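Long-range contacts in PcyX_EBK42635 (Marine metagenome, PDB 5OWG), which probably reduces biliverdin to phycoerythrobilin in a four-electron reaction that takes its electrons from ferredoxin: residues Pro82-Gly87 / Asp191-Gln196; Lys115-Thr120 / Arg181-Glu186. All coordinates share one frame; numbering follows the deposited sequence.

How the contacts relate
Both contacts lie on the same side of the chain: their centres lie about 17 Å and 19 Å from the centre of the chain. The two contact centres are about 10 Å apart. Contact 2 is nested within the chain loop that contact 1 closes. Contact 1 joins the loop after strand 73-82 to helix 189-204. Contact 2 joins the start of helix 118-121 to the loop that leads into helix 189-204. The two touch directly. Gly87 O lies 3.1 Å from His117 CD2, and Asn86 CG lies 3.3 Å from His183 O. Thr85 OG1 takes a weak hydrogen bond from Gly185 N. Loop 82-87 thus meets residues from both sides of contact 2.

Contact 1 (Pro82-Gly87 / Asp191-Gln196)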
loop_
_atom_site.group_PDB
_atom_site.type_symbol
_atom_site.label_atom_id
_atom_site.label_comp_id
_atom_site.label_asym_id
_atom_site.label_seq_id
_atom_site.Cartn_x
_atom_site.Cartn_y
_atom_site.Cartn_z
ATOM N N PRO A 82 1.966 7.672 -7.332
ATOM C CA PRO A 82 2.437 7.929 -8.700
ATOM C C PRO A 82 3.682 8.807 -8.706
ATOM O O PRO A 82 4.116 9.337 -7.682
ATOM C CB PRO A 82 1.250 8.634 -9.361
ATOM C CG PRO A 82 0.502 9.250 -8.233
ATOM C CD PRO A 82 0.661 8.309 -7.076
ATOM N N MET A 83 4.262 8.956 -9.896
ATOM C CA MET A 83 5.468 9.757 -10.055
ATOM C C MET A 83 5.134 11.246 -9.934
ATOM O O MET A 83 3.970 11.660 -9.951
ATOM C CB MET A 83 6.138 9.442 -11.397
ATOM C CG MET A 83 7.593 9.893 -11.528
ATOM S SD MET A 83 8.664 9.263 -10.220
ATOM C CE MET A 83 8.587 7.505 -10.543
ATOM N N LEU A 84 6.188 12.060 -9.821
ATOM C CA LEU A 84 6.079 13.424 -9.319
ATOM C C LEU A 84 5.559 14.443 -10.332
ATOM O O LEU A 84 5.256 15.570 -9.926
ATOM C CB LEU A 84 7.442 13.879 -8.790
ATOM C CG LEU A 84 8.006 13.028 -7.644
ATOM C CD1 LEU A 84 9.401 13.495 -7.262
ATOM C CD2 LEU A 84 7.091 13.049 -6.424
ATOM N N THR A 85 5.455 14.113 -11.620
ATOM C CA THR A 85 4.720 14.971 -12.547
ATOM C C THR A 85 3.278 14.518 -12.729
ATOM O O THR A 85 2.519 15.174 -13.449
ATOM C CB THR A 85 5.403 15.036 -13.922
ATOM O OG1 THR A 85 5.449 13.730 -14.512
ATOM C CG2 THR A 85 6.811 15.602 -13.813
ATOM N N ASN A 86 2.889 13.416 -12.098
ATOM C CA ASN A 86 1.526 12.917 -12.160
ATOM C C ASN A 86 0.710 13.492 -11.011
ATOM O O ASN A 86 1.216 13.701 -9.904
ATOM C CB ASN A 86 1.519 11.389 -12.100
ATOM C CG ASN A 86 0.150 10.796 -12.364
ATOM O OD1 ASN A 86 -0.877 11.421 -12.102
ATOM N ND2 ASN A 86 0.132 9.575 -12.885
ATOM N N GLY A 87 -0.565 13.752 -11.287
ATOM C CA GLY A 87 -1.463 14.300 -10.290
ATOM C C GLY A 87 -2.552 13.322 -9.903
ATOM O O GLY A 87 -3.585 13.717 -9.353
ATOM N N ASP A 191 3.775 20.929 -6.636
ATOM C CA ASP A 191 2.425 20.680 -6.141
ATOM C C ASP A 191 2.163 19.194 -5.931
ATOM O O ASP A 191 1.422 18.823 -5.013
ATOM C CB ASP A 191 1.396 21.270 -7.106
ATOM C CG ASP A 191 1.454 22.783 -7.161
ATOM O OD1 ASP A 191 2.386 23.366 -6.566
ATOM O OD2 ASP A 191 0.568 23.393 -7.794
ATOM N N VAL A 192 2.751 18.331 -6.762
ATOM C CA VAL A 192 2.559 16.895 -6.586
ATOM C C VAL A 192 3.223 16.425 -5.298
ATOM O O VAL A 192 2.654 15.624 -4.547
ATOM C CB VAL A 192 3.092 16.131 -7.813
ATOM C CG1 VAL A 192 2.974 14.626 -7.605
ATOM C CG2 VAL A 192 2.332 16.547 -9.063
ATOM N N ILE A 193 4.437 16.907 -5.023
ATOM C CA ILE A 193 5.098 16.588 -3.758
ATOM C C ILE A 193 4.219 17.007 -2.587
ATOM O O ILE A 193 3.934 16.212 -1.683
ATOM C CB ILE A 193 6.482 17.262 -3.694
ATOM C CG1 ILE A 193 7.418 16.634 -4.733
ATOM C CG2 ILE A 193 7.074 17.160 -2.282
ATOM C CD1 ILE A 193 8.784 17.292 -4.834
ATOM N N LYS A 194 3.782 18.267 -2.587
ATOM C CA LYS A 194 2.922 18.774 -1.523
ATOM C C LYS A 194 1.709 17.873 -1.316
ATOM O O LYS A 194 1.369 17.516 -0.182
ATOM C CB LYS A 194 2.483 20.200 -1.860
ATOM C CG LYS A 194 1.704 20.903 -0.760
ATOM C CD LYS A 194 1.148 22.242 -1.236
ATOM C CE LYS A 194 2.234 23.148 -1.806
ATOM N NZ LYS A 194 3.404 23.276 -0.894
ATOM N N ALA A 195 1.043 17.493 -2.408
ATOM C CA ALA A 195 -0.193 16.727 -2.294
ATOM C C ALA A 195 0.062 15.349 -1.693
ATOM O O ALA A 195 -0.667 14.905 -0.799
ATOM C CB ALA A 195 -0.860 16.605 -3.664
ATOM N N GLN A 196 1.096 14.656 -2.172
ATOM C CA GLN A 196 1.360 13.305 -1.685
ATOM C C GLN A 196 1.831 13.319 -0.235
ATOM O O GLN A 196 1.451 12.444 0.554
ATOM C CB GLN A 196 2.385 12.615 -2.585
ATOM C CG GLN A 196 1.861 12.316 -3.980
ATOM C CD GLN A 196 2.820 11.481 -4.803
ATOM O OE1 GLN A 196 3.960 11.245 -4.402
ATOM N NE2 GLN A 196 2.360 11.023 -5.962
#
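Gln196 and Pro82 form the polar part of this contact. Gln196 NE2 donates to Pro82 O at 3.0 Å, and the N-H points almost straight at the oxygen (179°). The oxygen lies in the plane of the Gln196 amide, but the donor sits above the carbonyl plane of Pro82. The side chain of Gln196 is extended beyond CG and runs past the proline ring, the two heading opposite ways. Gln196 NE2 also touches Pro82 CD at 3.4 Å. Gln196 OE1 accepts from Arg58 NE, on strand 57-67. Both ends of the buried amide therefore have partners, which would fix its rotation.

Within this contact Val192 meets backbone oxygens. Its branched end points into the turn. Val192 CB lies 3.1 Å from Leu84 O, and Val192 CG1, anti to the backbone N (chi1 177°), lies 3.0 Å from Asn86 O. Val192 CG2 is near both oxygens too, so the fit is tight.

The apolar contact is small. Leu84 CD2 meets Ile193 CG1 at 4.0 Å, and the two side chains cross obliquely. Leu84 CD2 also lies 4.1 Å from Gln196 OE1.

Residues Met83 to Asn86 form a type I beta turn, closed by the hydrogen bond from Asn86 N to Met83 O. It belongs to the loop of the beta hairpin 73-82/90-96, with helix 189-204 packed against it at the strand ends.

Contact 2 (Lys115-Thr120 / Arg181-Glu186); sequences KDHPLT and RNHEGE
His117 and His183 share the carboxylate of Glu186, in a small His-carboxylate cluster where the start of helix 118-121 meets loop 181-186. His183 ND1 donates to Glu186 OE1 at 2.7 Å. The oxygen lies in the ring plane of His183 and is met on its syn side, with the donor somewhat out of the carboxylate plane. His117 NE2 donates to the other oxygen, OE2, from the opposite segment. His117 NE2 and Glu186 OE2 are 2.4 Å apart, very short, so the value is doubtful. The His117 ring and the carboxylate meet tip to tip, with their planes 60° apart.

The two rings form an edge-to-face pair. Their centroids are 4.2 Å apart and their planes meet at 53°. His117 CE1 sits over the centre of one face of His183, 3.1 Å above its plane. Pro118 CG meets the edge of His183 at CE1, 4.0 Å away.

His117 is also the N-cap of helix 118-121. Its ND1 accepts a weak bond from Leu119 N. A type II beta turn from His183 to Glu186 brings these two residues near. Glu186 CG lies between the backbone N and the carbonyl carbon (chi1 76°), and the extended chain beyond it carries the carboxylate to the rings.

If the very short bond is taken at face value, each carboxylate oxygen meets one imidazole N-H. The carboxylate would probably polarise the N-H groups turned to it.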
loop_
_atom_site.group_PDB
_atom_site.type_symbol
_atom_site.label_atom_id
_atom_site.label_comp_id
_atom_site.label_asym_id
_atom_site.label_seq_id
_atom_site.Cartn_x
_atom_site.Cartn_y
_atom_site.Cartn_z
ATOM N N LYS A 115 -9.238 17.640 -4.799
ATOM C CA LYS A 115 -9.291 17.958 -6.221
ATOM C C LYS A 115 -10.006 16.859 -7.000
ATOM O O LYS A 115 -10.272 15.781 -6.468
ATOM C CB LYS A 115 -7.881 18.162 -6.776
ATOM C CG LYS A 115 -7.222 19.460 -6.338
ATOM C CD LYS A 115 -5.777 19.527 -6.819
ATOM C CE LYS A 115 -5.456 20.842 -7.517
ATOM N NZ LYS A 115 -4.522 20.642 -8.659
ATOM N N ASP A 116 -10.312 17.140 -8.263
ATOM C CA ASP A 116 -10.993 16.194 -9.136
ATOM C C ASP A 116 -9.982 15.517 -10.051
ATOM O O ASP A 116 -9.014 16.141 -10.495
ATOM C CB ASP A 116 -12.069 16.891 -9.973
ATOM C CG ASP A 116 -13.461 16.741 -9.384
ATOM O OD1 ASP A 116 -13.743 15.693 -8.767
ATOM O OD2 ASP A 116 -14.275 17.672 -9.546
ATOM N N HIS A 117 -10.213 14.231 -10.329
ATOM C CA HIS A 117 -9.326 13.471 -11.187
ATOM C C HIS A 117 -10.116 12.351 -11.846
ATOM O O HIS A 117 -10.920 11.693 -11.169
ATOM C CB HIS A 117 -8.150 12.886 -10.401
ATOM C CG HIS A 117 -6.932 12.646 -11.235
ATOM N ND1 HIS A 117 -6.759 11.506 -11.992
ATOM C CD2 HIS A 117 -5.830 13.403 -11.436
ATOM C CE1 HIS A 117 -5.600 11.573 -12.622
ATOM N NE2 HIS A 117 -5.017 12.714 -12.303
ATOM N N PRO A 118 -9.920 12.106 -13.148
ATOM C CA PRO A 118 -10.705 11.047 -13.808
ATOM C C PRO A 118 -10.522 9.670 -13.193
ATOM O O PRO A 118 -11.496 8.912 -13.095
ATOM C CB PRO A 118 -10.198 11.093 -15.259
ATOM C CG PRO A 118 -9.667 12.466 -15.436
ATOM C CD PRO A 118 -9.104 12.868 -14.110
ATOM N N LEU A 119 -9.302 9.314 -12.780
ATOM C CA LEU A 119 -9.055 7.952 -12.315
ATOM C C LEU A 119 -9.810 7.645 -11.026
ATOM O O LEU A 119 -10.127 6.481 -10.762
ATOM C CB LEU A 119 -7.555 7.722 -12.122
ATOM C CG LEU A 119 -7.136 6.312 -11.692
ATOM C CD1 LEU A 119 -7.704 5.254 -12.627
ATOM C CD2 LEU A 119 -5.621 6.203 -11.637
ATOM N N THR A 120 -10.101 8.663 -10.213
ATOM C CA THR A 120 -10.932 8.456 -9.031
ATOM C C THR A 120 -12.378 8.186 -9.428
ATOM O O THR A 120 -12.968 7.174 -9.032
ATOM C CB THR A 120 -10.857 9.674 -8.108
ATOM O OG1 THR A 120 -9.491 9.963 -7.788
ATOM C CG2 THR A 120 -11.636 9.415 -6.818
ATOM N N ARG A 181 -0.837 5.618 -15.979
ATOM C CA ARG A 181 0.125 6.003 -17.006
ATOM C C ARG A 181 -0.367 7.206 -17.803
ATOM O O ARG A 181 0.431 8.054 -18.219
ATOM C CB ARG A 181 0.393 4.820 -17.938
ATOM C CG ARG A 181 1.010 3.611 -17.250
ATOM C CD ARG A 181 0.523 2.301 -17.854
ATOM N NE ARG A 181 0.941 2.128 -19.242
ATOM C CZ ARG A 181 0.440 1.210 -20.064
ATOM N NH1 ARG A 181 -0.511 0.384 -19.648
ATOM N NH2 ARG A 181 0.882 1.122 -21.311
ATOM N N ASN A 182 -1.681 7.303 -18.014
ATOM C CA ASN A 182 -2.256 8.337 -18.870
ATOM C C ASN A 182 -2.199 9.730 -18.261
ATOM O O ASN A 182 -2.735 10.667 -18.864
ATOM C CB ASN A 182 -3.714 8.001 -19.188
ATOM C CG ASN A 182 -3.853 6.754 -20.031
ATOM O OD1 ASN A 182 -3.140 6.571 -21.017
ATOM N ND2 ASN A 182 -4.779 5.882 -19.645
ATOM N N HIS A 183 -1.580 9.896 -17.092
ATOM C CA HIS A 183 -1.585 11.170 -16.381
ATOM C C HIS A 183 -0.175 11.670 -16.088
ATOM O O HIS A 183 0.012 12.525 -15.216
ATOM C CB HIS A 183 -2.396 11.029 -15.096
ATOM C CG HIS A 183 -3.841 10.729 -15.339
ATOM N ND1 HIS A 183 -4.759 11.704 -15.667
ATOM C CD2 HIS A 183 -4.524 9.560 -15.325
ATOM C CE1 HIS A 183 -5.946 11.149 -15.835
ATOM N NE2 HIS A 183 -5.831 9.849 -15.634
ATOM N N GLU A 184 0.819 11.151 -16.802
ATOM C CA GLU A 184 2.188 11.623 -16.663
ATOM C C GLU A 184 2.345 12.994 -17.311
ATOM O O GLU A 184 2.005 13.180 -18.484
ATOM C CB GLU A 184 3.142 10.619 -17.307
ATOM C CG GLU A 184 4.616 10.927 -17.131
ATOM C CD GLU A 184 5.491 10.037 -17.990
ATOM O OE1 GLU A 184 5.464 10.194 -19.229
ATOM O OE2 GLU A 184 6.196 9.172 -17.429
ATOM N N GLY A 185 2.860 13.957 -16.545
ATOM C CA GLY A 185 3.122 15.288 -17.052
ATOM C C GLY A 185 2.007 16.292 -16.851
ATOM O O GLY A 185 2.198 17.474 -17.162
ATOM N N GLU A 186 0.854 15.868 -16.342
ATOM C CA GLU A 186 -0.294 16.750 -16.172
ATOM C C GLU A 186 -0.203 17.625 -14.927
ATOM O O GLU A 186 -1.185 18.302 -14.604
ATOM C CB GLU A 186 -1.578 15.922 -16.108
ATOM C CG GLU A 186 -1.782 15.208 -14.784
ATOM C CD GLU A 186 -3.007 14.325 -14.794
ATOM O OE1 GLU A 186 -3.578 14.108 -15.884
ATOM O OE2 GLU A 186 -3.405 13.846 -13.711
#